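Local coordinates for amorpha-4,11-diene synthase (Artemisia annua, PDB 4GAX), which is a sesquiterpene synthase, an engineered lyase that probably cyclises farnesyl diphosphate with the help of metal ions, at residues Val138-Lys143 and Glu174-Asp179; Glu158-Leu163 and Val182-His187; Tyr111-Ser116 and Tyr132-Asp137; Leu80-Asp85 and Gly117-Leu122. All coordinates share one frame; numbering follows the deposited sequence.

Contact 1 of 4, residues Val138-Lys143 and Glu174-Asp179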
# COMPACT_ATOMS: atom_id res chain seq x y z
N VAL A 138 6.43 -3.68 -27.30
CA VAL A 138 7.14 -2.43 -27.42
C VAL A 138 8.63 -2.62 -27.13
O VAL A 138 9.47 -1.84 -27.60
CB VAL A 138 6.54 -1.34 -26.49
CG1 VAL A 138 6.79 -1.69 -25.02
CG2 VAL A 138 7.12 0.03 -26.83
N PHE A 139 8.97 -3.67 -26.39
CA PHE A 139 10.37 -3.91 -26.01
C PHE A 139 11.20 -4.67 -27.04
O PHE A 139 12.43 -4.72 -26.92
CB PHE A 139 10.46 -4.61 -24.66
CG PHE A 139 9.94 -3.77 -23.53
CD1 PHE A 139 10.63 -2.64 -23.12
CD2 PHE A 139 8.74 -4.10 -22.90
CE1 PHE A 139 10.14 -1.84 -22.08
CE2 PHE A 139 8.25 -3.31 -21.86
CZ PHE A 139 8.95 -2.19 -21.46
N ASN A 140 10.54 -5.25 -28.03
CA ASN A 140 11.25 -6.10 -28.97
C ASN A 140 12.46 -5.44 -29.62
O ASN A 140 13.47 -6.09 -29.84
CB ASN A 140 10.28 -6.68 -30.01
CG ASN A 140 9.42 -7.78 -29.42
OD1 ASN A 140 9.86 -8.50 -28.52
ND2 ASN A 140 8.20 -7.93 -29.92
N ASN A 141 12.37 -4.14 -29.90
CA ASN A 141 13.53 -3.46 -30.48
C ASN A 141 14.52 -2.87 -29.47
O ASN A 141 15.38 -2.06 -29.82
CB ASN A 141 13.10 -2.45 -31.55
CG ASN A 141 12.44 -3.13 -32.74
OD1 ASN A 141 12.98 -4.07 -33.33
ND2 ASN A 141 11.24 -2.67 -33.08
N HIS A 142 14.39 -3.29 -28.22
CA HIS A 142 15.47 -3.06 -27.25
C HIS A 142 16.56 -4.12 -27.46
O HIS A 142 17.67 -4.00 -26.94
CB HIS A 142 14.95 -3.13 -25.82
CG HIS A 142 14.28 -1.87 -25.38
ND1 HIS A 142 13.14 -1.39 -25.98
CD2 HIS A 142 14.60 -0.98 -24.41
CE1 HIS A 142 12.78 -0.26 -25.39
NE2 HIS A 142 13.65 0.01 -24.44
N LYS A 143 16.24 -5.15 -28.25
CA LYS A 143 17.19 -6.23 -28.50
C LYS A 143 17.69 -6.24 -29.94
O LYS A 143 16.98 -5.83 -30.86
CB LYS A 143 16.55 -7.58 -28.18
CG LYS A 143 15.96 -7.64 -26.79
CD LYS A 143 16.56 -8.75 -25.95
CE LYS A 143 15.63 -9.95 -25.90
NZ LYS A 143 15.92 -10.80 -24.71
N GLU A 174 6.28 -13.25 -19.03
CA GLU A 174 6.83 -12.20 -19.90
C GLU A 174 8.36 -12.24 -19.90
O GLU A 174 9.02 -11.51 -19.16
CB GLU A 174 6.27 -10.82 -19.52
CG GLU A 174 4.76 -10.77 -19.80
CD GLU A 174 4.10 -9.47 -19.43
OE1 GLU A 174 4.52 -8.83 -18.43
OE2 GLU A 174 3.14 -9.07 -20.13
N ILE A 175 8.90 -13.12 -20.75
CA ILE A 175 10.32 -13.44 -20.73
C ILE A 175 11.18 -12.24 -21.08
O ILE A 175 12.30 -12.10 -20.55
CB ILE A 175 10.66 -14.58 -21.72
CG1 ILE A 175 9.58 -15.65 -21.70
CG2 ILE A 175 12.02 -15.21 -21.38
CD1 ILE A 175 9.04 -16.00 -23.08
N ILE A 176 10.69 -11.37 -21.96
CA ILE A 176 11.50 -10.22 -22.33
C ILE A 176 11.76 -9.31 -21.12
O ILE A 176 12.85 -8.71 -21.01
CB ILE A 176 10.98 -9.42 -23.55
CG1 ILE A 176 12.04 -8.42 -24.01
CG2 ILE A 176 9.66 -8.70 -23.22
CD1 ILE A 176 12.02 -8.13 -25.49
N LEU A 177 10.80 -9.24 -20.19
CA LEU A 177 11.01 -8.46 -18.96
C LEU A 177 11.75 -9.23 -17.86
O LEU A 177 12.46 -8.62 -17.04
CB LEU A 177 9.70 -7.90 -18.42
CG LEU A 177 9.01 -6.88 -19.32
CD1 LEU A 177 7.63 -6.56 -18.74
CD2 LEU A 177 9.83 -5.62 -19.45
N GLU A 178 11.59 -10.55 -17.79
CA GLU A 178 12.50 -11.32 -16.95
C GLU A 178 13.95 -11.07 -17.41
O GLU A 178 14.84 -10.78 -16.61
CB GLU A 178 12.17 -12.82 -17.03
CG GLU A 178 10.80 -13.19 -16.50
CD GLU A 178 10.65 -12.92 -15.01
OE1 GLU A 178 11.68 -12.99 -14.28
OE2 GLU A 178 9.51 -12.65 -14.58
N ASP A 179 14.17 -11.18 -18.72
CA ASP A 179 15.48 -10.90 -19.29
C ASP A 179 15.95 -9.49 -18.98
O ASP A 179 17.10 -9.26 -18.60
CB ASP A 179 15.45 -11.11 -20.81
CG ASP A 179 15.37 -12.58 -21.20
OD1 ASP A 179 15.51 -13.44 -20.30
OD2 ASP A 179 15.18 -12.88 -22.40
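One salt bridge and a small apolar patch attach the loop 138-143 to the start of helix 175-194. The charged pair is K143 NZ and D179 OD2, 3.2 Å apart, the two side chains meeting at about a right angle. To reach the carboxylate the lysine bends at chi2 (-122°) and chi3 (-101°), both well off the staggered values. F149 is a second partner of K143, through a cation-pi contact. On its way the lysine slides past I176 in the opposite direction, its CE 4.1 Å from I176 CD1. An alanine at K143 would lose both the ion pair and this aliphatic cover of I176, and would probably loosen the loop end against the helix.

The van der Waals contacts centre on two tips. I176, with CG1 anti to its backbone N, brings CD1 to 3.9 Å from F139 CB and 3.7 Å from F139 O, which accepts the H142 N hydrogen bond. The same methyl lies 3.7 Å from N140 OD1. L177 adds a CH-pi contact: its CD2 stands 4.0 Å from the centroid of the F139 ring, 25° off the normal, so the methyl sits over the face but toward the rim. V138 CG1 lies on the opposite face, also toward the rim.

Within the all-helical N-terminal domain the F139 ring is set edge-to-face with F124 of helix 120-129 and touches L163 and A166 of helix 157-167. E174, at the N-cap of helix 175-194, forms a salt bridge to R128, and the joint lies against helices 120-129 and 157-167.

Contact 2 of 4, residues Glu158-Leu163 and Val182-His187; sequences EGLLEL and VFTQSH
Two flat groups one helical turn apart, F183 and H187, lock together on helix 175-194. H187 ND1 stands 3.6 Å above one face of the F183 ring, offset toward its rim, while the carbonyl carbon of F183 lies in the plane of the imidazole, at its edge. The F183 ring also stacks with F149. Across the contact L160 CD2 comes obliquely to the phenyl ring, 3.8 Å from F183 CE2.

The motif is a splayed alpha-helical hairpin of the all-helical N-terminal domain: helices 157-167 and 175-194 follow each other in the chain, and their segments 158-163 and 182-187 run at 134° with axes 9.5 Å apart. Part of the hold on the imidazole comes from its own helix. H187 ND1 donates to F183 O over 3.1 Å, a fairly straight bond at 156°, arriving from above the carbonyl plane. S186 OG donates to F183 O at 2.9 Å. The backbone N of H187 is a third donor to this oxygen. With K154 NZ bonded to H187 NE2, both ring nitrogens are engaged, an arrangement consistent with a neutral imidazole.

Across the hairpin the packing is apolar. L160 enters with its isobutyl end, CD1 reaching to 4.1 Å from H187 CB. T184 holds OG1 in the crowded position between backbone N and carbonyl carbon (chi1 58°), where it bonds back to A180 O. Its methyl is thereby turned to the partner helix, T184 CG2 resting 3.6 Å from L160 O and, tighter still, 3.5 Å from L163 CD2.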
# COMPACT_ATOMS: atom_id res chain seq x y z
N GLU A 158 19.66 6.83 -17.63
CA GLU A 158 18.24 7.13 -17.46
C GLU A 158 17.35 6.11 -18.18
O GLU A 158 16.30 5.72 -17.67
CB GLU A 158 17.91 8.55 -17.92
CG GLU A 158 16.60 9.06 -17.33
CD GLU A 158 16.09 10.32 -18.02
OE1 GLU A 158 16.80 10.85 -18.90
OE2 GLU A 158 14.97 10.77 -17.67
N GLY A 159 17.77 5.68 -19.36
CA GLY A 159 17.03 4.69 -20.11
C GLY A 159 17.08 3.33 -19.44
O GLY A 159 16.08 2.60 -19.43
N LEU A 160 18.25 2.99 -18.89
CA LEU A 160 18.43 1.70 -18.23
C LEU A 160 17.53 1.63 -17.02
O LEU A 160 16.88 0.61 -16.76
CB LEU A 160 19.88 1.52 -17.77
CG LEU A 160 20.83 0.75 -18.66
CD1 LEU A 160 22.19 0.62 -17.98
CD2 LEU A 160 20.24 -0.61 -18.96
N LEU A 161 17.52 2.72 -16.27
CA LEU A 161 16.66 2.83 -15.10
C LEU A 161 15.18 2.76 -15.46
O LEU A 161 14.41 2.12 -14.74
CB LEU A 161 16.94 4.14 -14.35
CG LEU A 161 17.82 4.05 -13.12
CD1 LEU A 161 18.00 5.45 -12.55
CD2 LEU A 161 17.19 3.11 -12.09
N GLU A 162 14.78 3.42 -16.55
CA GLU A 162 13.37 3.36 -16.96
C GLU A 162 12.97 1.93 -17.31
O GLU A 162 11.84 1.50 -17.04
CB GLU A 162 13.08 4.29 -18.15
CG GLU A 162 13.10 5.78 -17.83
CD GLU A 162 12.77 6.65 -19.05
OE1 GLU A 162 12.77 6.13 -20.20
OE2 GLU A 162 12.49 7.86 -18.87
N LEU A 163 13.89 1.20 -17.91
CA LEU A 163 13.61 -0.19 -18.30
C LEU A 163 13.50 -1.07 -17.06
O LEU A 163 12.59 -1.91 -16.95
CB LEU A 163 14.71 -0.71 -19.23
CG LEU A 163 14.66 -2.20 -19.57
CD1 LEU A 163 13.35 -2.58 -20.29
CD2 LEU A 163 15.88 -2.56 -20.43
N VAL A 182 17.22 -8.99 -15.34
CA VAL A 182 18.57 -9.50 -15.12
C VAL A 182 19.62 -8.55 -15.73
O VAL A 182 20.63 -8.24 -15.09
CB VAL A 182 18.73 -10.92 -15.71
CG1 VAL A 182 20.20 -11.36 -15.69
CG2 VAL A 182 17.87 -11.90 -14.93
N PHE A 183 19.35 -8.09 -16.95
CA PHE A 183 20.26 -7.19 -17.68
C PHE A 183 20.44 -5.85 -16.94
O PHE A 183 21.56 -5.45 -16.60
CB PHE A 183 19.70 -6.99 -19.10
CG PHE A 183 20.47 -6.01 -19.95
CD1 PHE A 183 21.64 -6.39 -20.59
CD2 PHE A 183 20.01 -4.71 -20.13
CE1 PHE A 183 22.35 -5.49 -21.37
CE2 PHE A 183 20.71 -3.80 -20.91
CZ PHE A 183 21.88 -4.19 -21.53
N THR A 184 19.34 -5.18 -16.65
CA THR A 184 19.42 -3.88 -15.99
C THR A 184 20.02 -3.97 -14.60
O THR A 184 20.84 -3.12 -14.22
CB THR A 184 18.05 -3.19 -15.92
OG1 THR A 184 17.14 -4.05 -15.23
CG2 THR A 184 17.51 -2.93 -17.34
N GLN A 185 19.63 -4.99 -13.83
CA GLN A 185 20.18 -5.19 -12.48
C GLN A 185 21.69 -5.29 -12.50
O GLN A 185 22.37 -4.68 -11.67
CB GLN A 185 19.62 -6.47 -11.84
CG GLN A 185 18.45 -6.25 -10.90
CD GLN A 185 17.96 -7.55 -10.29
OE1 GLN A 185 18.42 -8.63 -10.67
NE2 GLN A 185 17.01 -7.45 -9.36
N SER A 186 22.22 -6.07 -13.45
CA SER A 186 23.66 -6.29 -13.49
C SER A 186 24.38 -5.03 -13.93
O SER A 186 25.40 -4.66 -13.37
CB SER A 186 24.04 -7.46 -14.41
OG SER A 186 23.78 -7.17 -15.77
N HIS A 187 23.83 -4.35 -14.94
CA HIS A 187 24.48 -3.14 -15.42
C HIS A 187 24.32 -1.96 -14.47
O HIS A 187 25.28 -1.24 -14.22
CB HIS A 187 24.03 -2.81 -16.84
CG HIS A 187 24.65 -3.71 -17.87
ND1 HIS A 187 24.06 -4.90 -18.26
CD2 HIS A 187 25.83 -3.64 -18.53
CE1 HIS A 187 24.84 -5.50 -19.14
NE2 HIS A 187 25.92 -4.76 -19.32

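Contact 3 of 4, residues Tyr111-Ser116 and Tyr132-Asp137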
# COMPACT_ATOMS: atom_id res chain seq x y z
N TYR A 111 -2.13 5.84 -29.57
CA TYR A 111 -1.08 4.93 -30.00
C TYR A 111 -1.45 3.48 -29.75
O TYR A 111 -0.80 2.57 -30.27
CB TYR A 111 0.25 5.29 -29.30
CG TYR A 111 0.67 6.73 -29.54
CD1 TYR A 111 1.36 7.09 -30.69
CD2 TYR A 111 0.36 7.73 -28.62
CE1 TYR A 111 1.74 8.41 -30.92
CE2 TYR A 111 0.74 9.05 -28.84
CZ TYR A 111 1.43 9.38 -29.99
OH TYR A 111 1.81 10.69 -30.22
N GLY A 112 -2.52 3.27 -28.98
CA GLY A 112 -2.90 1.93 -28.55
C GLY A 112 -1.70 1.17 -28.00
O GLY A 112 -0.93 1.69 -27.19
N ASP A 113 -1.54 -0.07 -28.45
CA ASP A 113 -0.42 -0.89 -28.03
C ASP A 113 0.85 -0.62 -28.85
O ASP A 113 1.87 -1.29 -28.66
CB ASP A 113 -0.81 -2.37 -28.16
CG ASP A 113 0.05 -3.28 -27.32
OD1 ASP A 113 0.37 -2.95 -26.15
OD2 ASP A 113 0.40 -4.35 -27.85
N ASN A 114 0.80 0.36 -29.74
CA ASN A 114 1.87 0.53 -30.73
C ASN A 114 2.78 1.75 -30.55
O ASN A 114 3.29 2.30 -31.52
CB ASN A 114 1.30 0.55 -32.15
CG ASN A 114 0.49 -0.69 -32.46
OD1 ASN A 114 1.01 -1.81 -32.44
ND2 ASN A 114 -0.79 -0.50 -32.77
N TRP A 115 2.97 2.17 -29.30
CA TRP A 115 3.97 3.20 -29.00
C TRP A 115 5.34 2.78 -29.52
O TRP A 115 5.77 1.64 -29.31
CB TRP A 115 4.09 3.40 -27.50
CG TRP A 115 5.03 4.51 -27.09
CD1 TRP A 115 6.38 4.41 -26.87
CD2 TRP A 115 4.68 5.88 -26.86
NE1 TRP A 115 6.89 5.64 -26.51
CE2 TRP A 115 5.86 6.56 -26.49
CE3 TRP A 115 3.48 6.61 -26.92
CZ2 TRP A 115 5.89 7.92 -26.19
CZ3 TRP A 115 3.50 7.95 -26.63
CH2 TRP A 115 4.70 8.59 -26.27
N SER A 116 6.02 3.71 -30.17
CA SER A 116 7.38 3.45 -30.62
C SER A 116 8.17 4.75 -30.63
O SER A 116 8.58 5.21 -31.69
CB SER A 116 7.39 2.84 -32.02
OG SER A 116 6.91 3.77 -32.98
N TYR A 132 -4.02 -0.02 -17.98
CA TYR A 132 -4.08 -0.48 -19.38
C TYR A 132 -3.10 -1.63 -19.58
O TYR A 132 -1.89 -1.44 -19.46
CB TYR A 132 -3.73 0.64 -20.37
CG TYR A 132 -4.63 1.85 -20.31
CD1 TYR A 132 -4.14 3.10 -19.95
CD2 TYR A 132 -5.98 1.74 -20.63
CE1 TYR A 132 -4.98 4.22 -19.90
CE2 TYR A 132 -6.82 2.85 -20.58
CZ TYR A 132 -6.32 4.08 -20.22
OH TYR A 132 -7.15 5.18 -20.18
N PHE A 133 -3.63 -2.81 -19.90
CA PHE A 133 -2.81 -4.02 -20.03
C PHE A 133 -2.09 -4.02 -21.39
O PHE A 133 -2.28 -4.90 -22.24
CB PHE A 133 -3.69 -5.27 -19.88
CG PHE A 133 -2.94 -6.53 -19.50
CD1 PHE A 133 -3.63 -7.60 -18.94
CD2 PHE A 133 -1.57 -6.65 -19.70
CE1 PHE A 133 -2.96 -8.78 -18.59
CE2 PHE A 133 -0.90 -7.82 -19.36
CZ PHE A 133 -1.60 -8.88 -18.81
N VAL A 134 -1.26 -3.01 -21.58
CA VAL A 134 -0.39 -2.87 -22.73
C VAL A 134 0.57 -4.07 -22.80
O VAL A 134 0.95 -4.60 -21.76
CB VAL A 134 0.40 -1.56 -22.57
CG1 VAL A 134 1.85 -1.72 -22.93
CG2 VAL A 134 -0.31 -0.42 -23.31
N THR A 135 0.95 -4.52 -23.99
CA THR A 135 1.79 -5.72 -24.09
C THR A 135 3.30 -5.42 -24.09
O THR A 135 3.73 -4.26 -24.15
CB THR A 135 1.44 -6.53 -25.32
OG1 THR A 135 1.78 -7.91 -25.11
CG2 THR A 135 2.21 -6.02 -26.47
N CYS A 136 4.12 -6.47 -24.03
CA CYS A 136 5.57 -6.31 -24.07
C CYS A 136 6.18 -6.09 -25.45
O CYS A 136 7.40 -5.92 -25.54
CB CYS A 136 6.23 -7.53 -23.45
SG CYS A 136 6.14 -7.50 -21.69
N ASP A 137 5.36 -6.12 -26.50
CA ASP A 137 5.87 -5.97 -27.87
C ASP A 137 6.74 -4.74 -28.05
O ASP A 137 7.68 -4.74 -28.83
CB ASP A 137 4.73 -5.90 -28.89
CG ASP A 137 3.97 -7.21 -29.01
OD1 ASP A 137 4.44 -8.23 -28.47
OD2 ASP A 137 2.90 -7.21 -29.67
O HOH W 1 3.63 -2.92 -26.64
O HOH W 2 1.71 -4.33 -30.36
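D113 reaches across from its turn and seizes the backbone between V134 and T135. Its CG is anti to its own backbone N (chi1 -160°), which carries the carboxylate out to the other loop. There D113 OD1 accepts from T135 N at 2.7 Å, nearly straight at 168°, through its syn lone pair, the one on the side of OD2. The same oxygen lies 3.5 Å from V134 CA and 3.8 Å from V134 CG1, so the valine flanks the bond with its apolar branch, itself backed by W123 and F124 of helix 120-129.

The aspartate owes its place to a type II' beta turn from Y111 to N114, closed by N114 N on Y111 O just after helix 97-111 ends; G112 takes the positive phi (48°) that glycine accepts readily.

Two waters add to the join. Water 1 lies within hydrogen-bonding distance of D113 O, at 3.1 Å, and of T135 O, at 2.8 Å, between the two backbones. Water 2 is similarly placed 2.8 Å from D113 OD2 and, more loosely, 3.2 Å from D137 OD2. Those two carboxylate oxygens are 4.2 Å apart, a proximity of like charges that would probably raise the proton affinity of one, with the water lying between them.

Contact 4 of 4, residues Leu80-Asp85 and Gly117-Leu122; sequences LLKLVD and GARSSL
K82 lays its alkyl chain over one face of the R119 guanidinium; beside it L122 packs against L81 and D85. K82 CD sits over the centre of the R119 guanidinium, 3.8 Å above the plane, with K82 CE 3.7 Å from R119 NH2 and K82 CG 3.7 Å from R119 NH1. The lysine is bent at chi2 (49°) and chi4, the arginine at chi2 and chi3, and the two chains cross obliquely. The charged tips stay apart, K82 NZ and R119 NH2 being 5.0 Å from each other. K82 NZ pairs with E86 and, weakly and at long range, with E158; R119 NH2 has salt bridges to E158 and E162 of helix 157-167. These carboxylates probably offset the repulsion. An alanine at R119 would lose the flat cover on K82 and the bridges to E158 and E162, and would probably weaken the tie to helix 157-167.

The van der Waals packing is that of L122, whose CG is anti to its backbone N (chi1 175°) and whose methyls divide between two turns of the facing helix. CD2 lies 3.7 Å from L81 O and 4.0 Å from L81 CB. CD1 lies against the carboxylate carbon of D85, 3.8 Å from D85 CG; the acid is held by a salt bridge from D85 OD1 to R125.

R119, at the N-cap of helix 120-129, has a positive phi (61°), a value uncommon for residues other than glycine. The whole is helix-to-helix packing of helix 77-89 on the beginning of helix 120-129, as expected in the all-alpha N-terminal domain of a plant terpene synthase.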
# COMPACT_ATOMS: atom_id res chain seq x y z
N LEU A 80 5.36 14.65 -22.52
CA LEU A 80 4.17 14.64 -21.68
C LEU A 80 4.23 13.48 -20.68
O LEU A 80 3.91 13.64 -19.48
CB LEU A 80 2.90 14.56 -22.54
CG LEU A 80 1.55 14.31 -21.83
CD1 LEU A 80 1.19 15.39 -20.83
CD2 LEU A 80 0.45 14.21 -22.86
N LEU A 81 4.65 12.31 -21.17
CA LEU A 81 4.77 11.15 -20.29
C LEU A 81 5.78 11.44 -19.20
O LEU A 81 5.57 11.06 -18.05
CB LEU A 81 5.18 9.90 -21.06
CG LEU A 81 4.13 9.34 -22.02
CD1 LEU A 81 4.69 8.11 -22.72
CD2 LEU A 81 2.87 8.97 -21.23
N LYS A 82 6.88 12.08 -19.56
CA LYS A 82 7.91 12.42 -18.58
C LYS A 82 7.37 13.39 -17.52
O LYS A 82 7.69 13.26 -16.32
CB LYS A 82 9.14 13.02 -19.27
CG LYS A 82 10.34 13.19 -18.35
CD LYS A 82 10.62 11.90 -17.56
CE LYS A 82 12.03 11.87 -16.96
NZ LYS A 82 12.19 12.80 -15.81
N LEU A 83 6.57 14.35 -17.95
CA LEU A 83 5.98 15.32 -17.03
C LEU A 83 5.01 14.62 -16.09
O LEU A 83 4.99 14.90 -14.88
CB LEU A 83 5.23 16.39 -17.81
CG LEU A 83 4.59 17.55 -17.04
CD1 LEU A 83 5.60 18.19 -16.10
CD2 LEU A 83 4.10 18.60 -18.05
N VAL A 84 4.20 13.72 -16.64
CA VAL A 84 3.25 12.95 -15.84
C VAL A 84 4.02 12.15 -14.80
O VAL A 84 3.68 12.15 -13.62
CB VAL A 84 2.40 11.99 -16.73
CG1 VAL A 84 1.64 10.99 -15.87
CG2 VAL A 84 1.44 12.77 -17.63
N ASP A 85 5.08 11.48 -15.23
CA ASP A 85 5.91 10.71 -14.29
C ASP A 85 6.46 11.58 -13.15
O ASP A 85 6.51 11.17 -11.99
CB ASP A 85 7.07 10.09 -15.06
CG ASP A 85 7.97 9.25 -14.19
OD1 ASP A 85 7.45 8.41 -13.44
OD2 ASP A 85 9.21 9.41 -14.29
N GLY A 117 8.37 5.35 -29.47
CA GLY A 117 9.11 6.59 -29.41
C GLY A 117 10.25 6.51 -28.42
O GLY A 117 10.62 5.43 -27.95
N ALA A 118 10.81 7.68 -28.10
CA ALA A 118 11.57 7.84 -26.87
C ALA A 118 10.61 7.43 -25.76
O ALA A 118 9.37 7.43 -25.95
CB ALA A 118 12.01 9.27 -26.68
N ARG A 119 11.18 7.09 -24.61
CA ARG A 119 10.41 6.81 -23.39
C ARG A 119 9.47 5.63 -23.58
O ARG A 119 8.37 5.61 -23.02
CB ARG A 119 9.62 8.06 -22.95
CG ARG A 119 10.36 9.37 -23.19
CD ARG A 119 10.45 10.23 -21.96
NE ARG A 119 11.52 9.80 -21.09
CZ ARG A 119 12.49 10.59 -20.64
NH1 ARG A 119 12.53 11.87 -20.99
NH2 ARG A 119 13.41 10.09 -19.84
N SER A 120 9.90 4.63 -24.35
CA SER A 120 9.07 3.45 -24.52
C SER A 120 8.92 2.68 -23.20
O SER A 120 7.82 2.23 -22.86
CB SER A 120 9.56 2.56 -25.69
OG SER A 120 10.93 2.26 -25.59
N SER A 121 10.00 2.55 -22.43
CA SER A 121 9.92 1.89 -21.12
C SER A 121 9.00 2.65 -20.16
O SER A 121 8.25 2.06 -19.35
CB SER A 121 11.31 1.75 -20.51
OG SER A 121 12.12 0.89 -21.29
N LEU A 122 9.06 3.98 -20.22
CA LEU A 122 8.22 4.81 -19.35
C LEU A 122 6.77 4.69 -19.79
O LEU A 122 5.86 4.59 -18.96
CB LEU A 122 8.69 6.27 -19.41
CG LEU A 122 7.81 7.26 -18.63
CD1 LEU A 122 7.77 6.86 -17.15
CD2 LEU A 122 8.29 8.68 -18.80

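Overall arrangement
From the N terminus, contact 4 comes first: it closes a loop containing helix 97-111 and sets helix 77-89 on helix 120-129. Contact 3 opens inside that loop and closes beyond it, so the two cross; it joins the linkers at the two ends of helix 120-129. Contact 1 starts where contact 3 stops and brings the loop after helix 120-129 onto the start of helix 175-194, with helices 151-154 and 157-167 between. Contact 2 opens before contact 1 has closed, a second crossing, and folds helix 157-167 back on helix 175-194. None nests in another. Contacts 2 and 3 do not touch, their nearest atoms being about 9 Å apart; every other pair does.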